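Local coordinates for protein HIRA (Homo sapiens, PDB 5YJE) that cooperates with ASF1A in replication-independent chromatin assembly, as the subunit whose trimerization the H3.3 histone chaperone complex requires for activity, at the interface of chains A and B. Sequence-based numbering; all coordinates share one arbitrary frame. Chains: chain A/B, Protein HIRA.

The interface of chains A and B. Residues chain A 89, 119, 121-124; chain B 278, 300, 311-312, 315-316.
The aliphatic stem of A:Arg123 forms the apolar centre, crossing the side chain of B:Ile316, on helix 310-320 of chain B, obliquely. Its CD packs 3.8 Å from CG1 of B:Ile316, whose branched chain offers a greasy ledge and puts CD1 at the B:Tyr300 ring edge; the phenol oxygen of B:Tyr300 lies against the CG and CD methylenes of A:Arg123. CG lies anti to the backbone N (chi1 -175°) and the chain bends at chi3 (47°), turning the guanidinium toward B:Glu315. There NE, 3.0 Å from carboxylate OE1, and NH2 grip that one oxygen side-on, nearly in the guanidinium plane; OE1 takes NE on its anti lone pair and NH2 from above the carboxylate plane. The syn lone pair takes the hydroxyl of A:Ser119, OG to OE1 2.8 Å, so three donors would probably favour the ionised carboxylate. A:Ser119 is small enough to bring its hydroxyl to the OE2 side of OE1, and its OG also receives the backbone N of A:Arg123 at 2.9 Å, bracing the loop. Beside it, SG of A:Cys121 packs against CD of B:Glu315. An alanine in place of A:Arg123 would remove the paired grip and the stem over B:Ile316, and would probably loosen this patch. Farther out, the extended B:Glu278 meets the backbone N of A:Arg124 through OE2 at 3.1 Å, almost straight (172° at H), while the phenol OH of B:Tyr300 steadies OE1 (2.8 Å). A water joins the carbonyl oxygens of A:Arg124 and B:Glu278. The patch thus docks the loop between strands 114-119 and 124-125 of one HIRA C-terminal fragment onto its neighbour's helices, contributing to the trimer.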
ATOM      1  N   GLU A  89     -34.500   2.459  -6.741  1.00 53.09           N
ATOM      2  CA  GLU A  89     -33.991   3.186  -7.891  1.00 49.97           C
ATOM      3  C   GLU A  89     -33.303   4.464  -7.447  1.00 50.34           C
ATOM      4  O   GLU A  89     -33.409   4.908  -6.299  1.00 48.11           O
ATOM      5  CB  GLU A  89     -35.099   3.478  -8.898  1.00 48.58           C
ATOM      6  CG  GLU A  89     -36.275   4.191  -8.333  1.00 48.64           C
ATOM      7  CD  GLU A  89     -37.349   4.370  -9.382  1.00 62.61           C
ATOM      8  OE1 GLU A  89     -37.819   5.515  -9.636  1.00 56.92           O
ATOM      9  OE2 GLU A  89     -37.692   3.341  -9.996  1.00 65.78           O
ATOM     10  N   SER A 119     -25.566   0.712  -2.495  1.00 57.25           N
ATOM     11  CA  SER A 119     -25.828  -0.385  -1.573  1.00 62.44           C
ATOM     12  C   SER A 119     -26.833  -1.373  -2.164  1.00 60.37           C
ATOM     13  O   SER A 119     -27.398  -1.175  -3.248  1.00 58.96           O
ATOM     14  CB  SER A 119     -26.360   0.156  -0.255  1.00 57.80           C
ATOM     15  OG  SER A 119     -27.683   0.634  -0.474  1.00 62.46           O
ATOM     16  N   CYS A 121     -29.718  -1.670  -1.314  1.00 66.12           N
ATOM     17  CA  CYS A 121     -30.985  -0.955  -1.434  1.00 67.96           C
ATOM     18  C   CYS A 121     -30.821   0.442  -2.040  1.00 60.82           C
ATOM     19  O   CYS A 121     -31.636   1.329  -1.790  1.00 63.09           O
ATOM     20  CB  CYS A 121     -31.685  -0.876  -0.076  1.00 67.57           C
ATOM     21  SG  CYS A 121     -30.953   0.303   1.062  1.00 78.40           S
ATOM     22  N   GLY A 122     -29.770   0.662  -2.829  1.00 65.05           N
ATOM     23  CA  GLY A 122     -29.688   1.828  -3.693  1.00 58.09           C
ATOM     24  C   GLY A 122     -29.129   3.102  -3.101  1.00 56.22           C
ATOM     25  O   GLY A 122     -29.213   4.151  -3.754  1.00 56.68           O
ATOM     26  N   ARG A 123     -28.580   3.057  -1.894  1.00 53.06           N
ATOM     27  CA  ARG A 123     -27.904   4.212  -1.320  1.00 51.46           C
ATOM     28  C   ARG A 123     -26.477   4.307  -1.863  1.00 51.92           C
ATOM     29  O   ARG A 123     -25.715   3.339  -1.791  1.00 53.74           O
ATOM     30  CB  ARG A 123     -27.907   4.081   0.199  1.00 53.51           C
ATOM     31  CG  ARG A 123     -27.348   5.240   0.964  1.00 57.42           C
ATOM     32  CD  ARG A 123     -27.418   4.901   2.442  1.00 64.20           C
ATOM     33  NE  ARG A 123     -26.908   3.554   2.702  1.00 62.52           N
ATOM     34  CZ  ARG A 123     -25.692   3.297   3.185  1.00 65.11           C
ATOM     35  NH1 ARG A 123     -24.863   4.300   3.470  1.00 59.81           N
ATOM     36  NH2 ARG A 123     -25.305   2.042   3.387  1.00 62.87           N
ATOM     37  N   ARG A 124     -26.124   5.461  -2.430  1.00 51.17           N
ATOM     38  CA  ARG A 124     -24.747   5.705  -2.855  1.00 45.46           C
ATOM     39  C   ARG A 124     -23.786   5.461  -1.697  1.00 46.63           C
ATOM     40  O   ARG A 124     -23.947   6.019  -0.611  1.00 51.77           O
ATOM     41  CB  ARG A 124     -24.589   7.141  -3.382  1.00 42.31           C
ATOM     42  CG  ARG A 124     -23.127   7.520  -3.607  1.00 45.78           C
ATOM     43  CD  ARG A 124     -22.894   8.903  -4.223  1.00 35.38           C
ATOM     44  NE  ARG A 124     -23.422   8.999  -5.580  1.00 38.10           N
ATOM     45  CZ  ARG A 124     -22.791   8.584  -6.672  1.00 41.05           C
ATOM     46  NH1 ARG A 124     -21.575   8.040  -6.581  1.00 39.74           N
ATOM     47  NH2 ARG A 124     -23.370   8.730  -7.860  1.00 36.42           N
TER
ATOM     48  N   GLU B 278     -27.079  12.020  -0.478  1.00 42.91           N
ATOM     49  CA  GLU B 278     -26.126  10.917  -0.461  1.00 43.34           C
ATOM     50  C   GLU B 278     -24.766  11.359  -1.005  1.00 39.36           C
ATOM     51  O   GLU B 278     -23.725  10.959  -0.487  1.00 41.92           O
ATOM     52  CB  GLU B 278     -26.690   9.731  -1.253  1.00 35.73           C
ATOM     53  CG  GLU B 278     -27.816   8.995  -0.538  1.00 44.11           C
ATOM     54  CD  GLU B 278     -28.582   7.983  -1.423  1.00 47.90           C
ATOM     55  OE1 GLU B 278     -29.580   7.415  -0.929  1.00 49.25           O
ATOM     56  OE2 GLU B 278     -28.197   7.744  -2.600  1.00 47.48           O
ATOM     57  N   TYR B 300     -29.478  13.856   6.186  1.00 56.27           N
ATOM     58  CA  TYR B 300     -29.915  12.762   5.329  1.00 53.58           C
ATOM     59  C   TYR B 300     -30.865  11.830   6.063  1.00 54.12           C
ATOM     60  O   TYR B 300     -31.870  11.376   5.498  1.00 54.81           O
ATOM     61  CB  TYR B 300     -28.692  12.002   4.822  1.00 49.88           C
ATOM     62  CG  TYR B 300     -29.001  10.767   4.013  1.00 47.02           C
ATOM     63  CD1 TYR B 300     -29.706  10.848   2.816  1.00 47.88           C
ATOM     64  CD2 TYR B 300     -28.563   9.520   4.432  1.00 48.32           C
ATOM     65  CE1 TYR B 300     -29.982   9.713   2.070  1.00 46.97           C
ATOM     66  CE2 TYR B 300     -28.838   8.384   3.695  1.00 47.41           C
ATOM     67  CZ  TYR B 300     -29.546   8.480   2.528  1.00 49.45           C
ATOM     68  OH  TYR B 300     -29.793   7.330   1.816  1.00 51.17           O
ATOM     69  N   TYR B 311     -36.166   1.209   3.717  1.00 62.21           N
ATOM     70  CA  TYR B 311     -35.050   0.288   3.556  1.00 64.13           C
ATOM     71  C   TYR B 311     -33.710   1.005   3.680  1.00 65.92           C
ATOM     72  O   TYR B 311     -32.753   0.455   4.252  1.00 66.46           O
ATOM     73  CB  TYR B 311     -35.179  -0.423   2.212  1.00 70.61           C
ATOM     74  CG  TYR B 311     -36.488  -1.186   2.060  1.00 76.51           C
ATOM     75  CD1 TYR B 311     -36.658  -2.443   2.638  1.00 74.39           C
ATOM     76  CD2 TYR B 311     -37.548  -0.653   1.332  1.00 78.92           C
ATOM     77  CE1 TYR B 311     -37.840  -3.146   2.500  1.00 76.59           C
ATOM     78  CE2 TYR B 311     -38.741  -1.352   1.186  1.00 81.58           C
ATOM     79  CZ  TYR B 311     -38.880  -2.598   1.775  1.00 86.89           C
ATOM     80  OH  TYR B 311     -40.065  -3.294   1.636  1.00 86.12           O
ATOM     81  N   ARG B 312     -33.634   2.243   3.174  1.00 59.11           N
ATOM     82  CA  ARG B 312     -32.409   3.027   3.284  1.00 62.46           C
ATOM     83  C   ARG B 312     -32.075   3.341   4.737  1.00 62.61           C
ATOM     84  O   ARG B 312     -30.912   3.212   5.154  1.00 60.64           O
ATOM     85  CB  ARG B 312     -32.533   4.314   2.458  1.00 56.64           C
ATOM     86  CG  ARG B 312     -32.269   4.150   0.961  1.00 49.99           C
ATOM     87  CD  ARG B 312     -32.583   5.434   0.213  1.00 54.99           C
ATOM     88  NE  ARG B 312     -32.283   5.335  -1.212  1.00 58.06           N
ATOM     89  CZ  ARG B 312     -33.123   4.838  -2.117  1.00 55.66           C
ATOM     90  NH1 ARG B 312     -32.776   4.784  -3.395  1.00 53.17           N
ATOM     91  NH2 ARG B 312     -34.314   4.395  -1.746  1.00 58.97           N
ATOM     92  N   GLU B 315     -30.955   0.118   6.575  1.00 64.99           N
ATOM     93  CA  GLU B 315     -29.549  -0.118   6.255  1.00 63.23           C
ATOM     94  C   GLU B 315     -28.618   0.780   7.063  1.00 66.39           C
ATOM     95  O   GLU B 315     -27.621   0.312   7.631  1.00 68.82           O
ATOM     96  CB  GLU B 315     -29.344   0.107   4.763  1.00 65.82           C
ATOM     97  CG  GLU B 315     -28.206  -0.655   4.157  1.00 71.23           C
ATOM     98  CD  GLU B 315     -28.130  -0.412   2.675  1.00 66.15           C
ATOM     99  OE1 GLU B 315     -27.923   0.756   2.297  1.00 67.71           O
ATOM    100  OE2 GLU B 315     -28.308  -1.372   1.895  1.00 66.83           O
ATOM    101  N   ILE B 316     -28.932   2.078   7.131  1.00 64.21           N
ATOM    102  CA  ILE B 316     -28.058   3.000   7.852  1.00 65.12           C
ATOM    103  C   ILE B 316     -28.005   2.666   9.338  1.00 71.86           C
ATOM    104  O   ILE B 316     -26.935   2.709   9.964  1.00 69.84           O
ATOM    105  CB  ILE B 316     -28.500   4.450   7.614  1.00 64.12           C
ATOM    106  CG1 ILE B 316     -28.171   4.831   6.177  1.00 64.15           C
ATOM    107  CG2 ILE B 316     -27.866   5.393   8.628  1.00 64.51           C
ATOM    108  CD1 ILE B 316     -27.988   6.269   5.987  1.00 62.82           C
TER
HETATM  109  O   HOH W   1     -23.740   8.535   0.686  1.00 47.36           O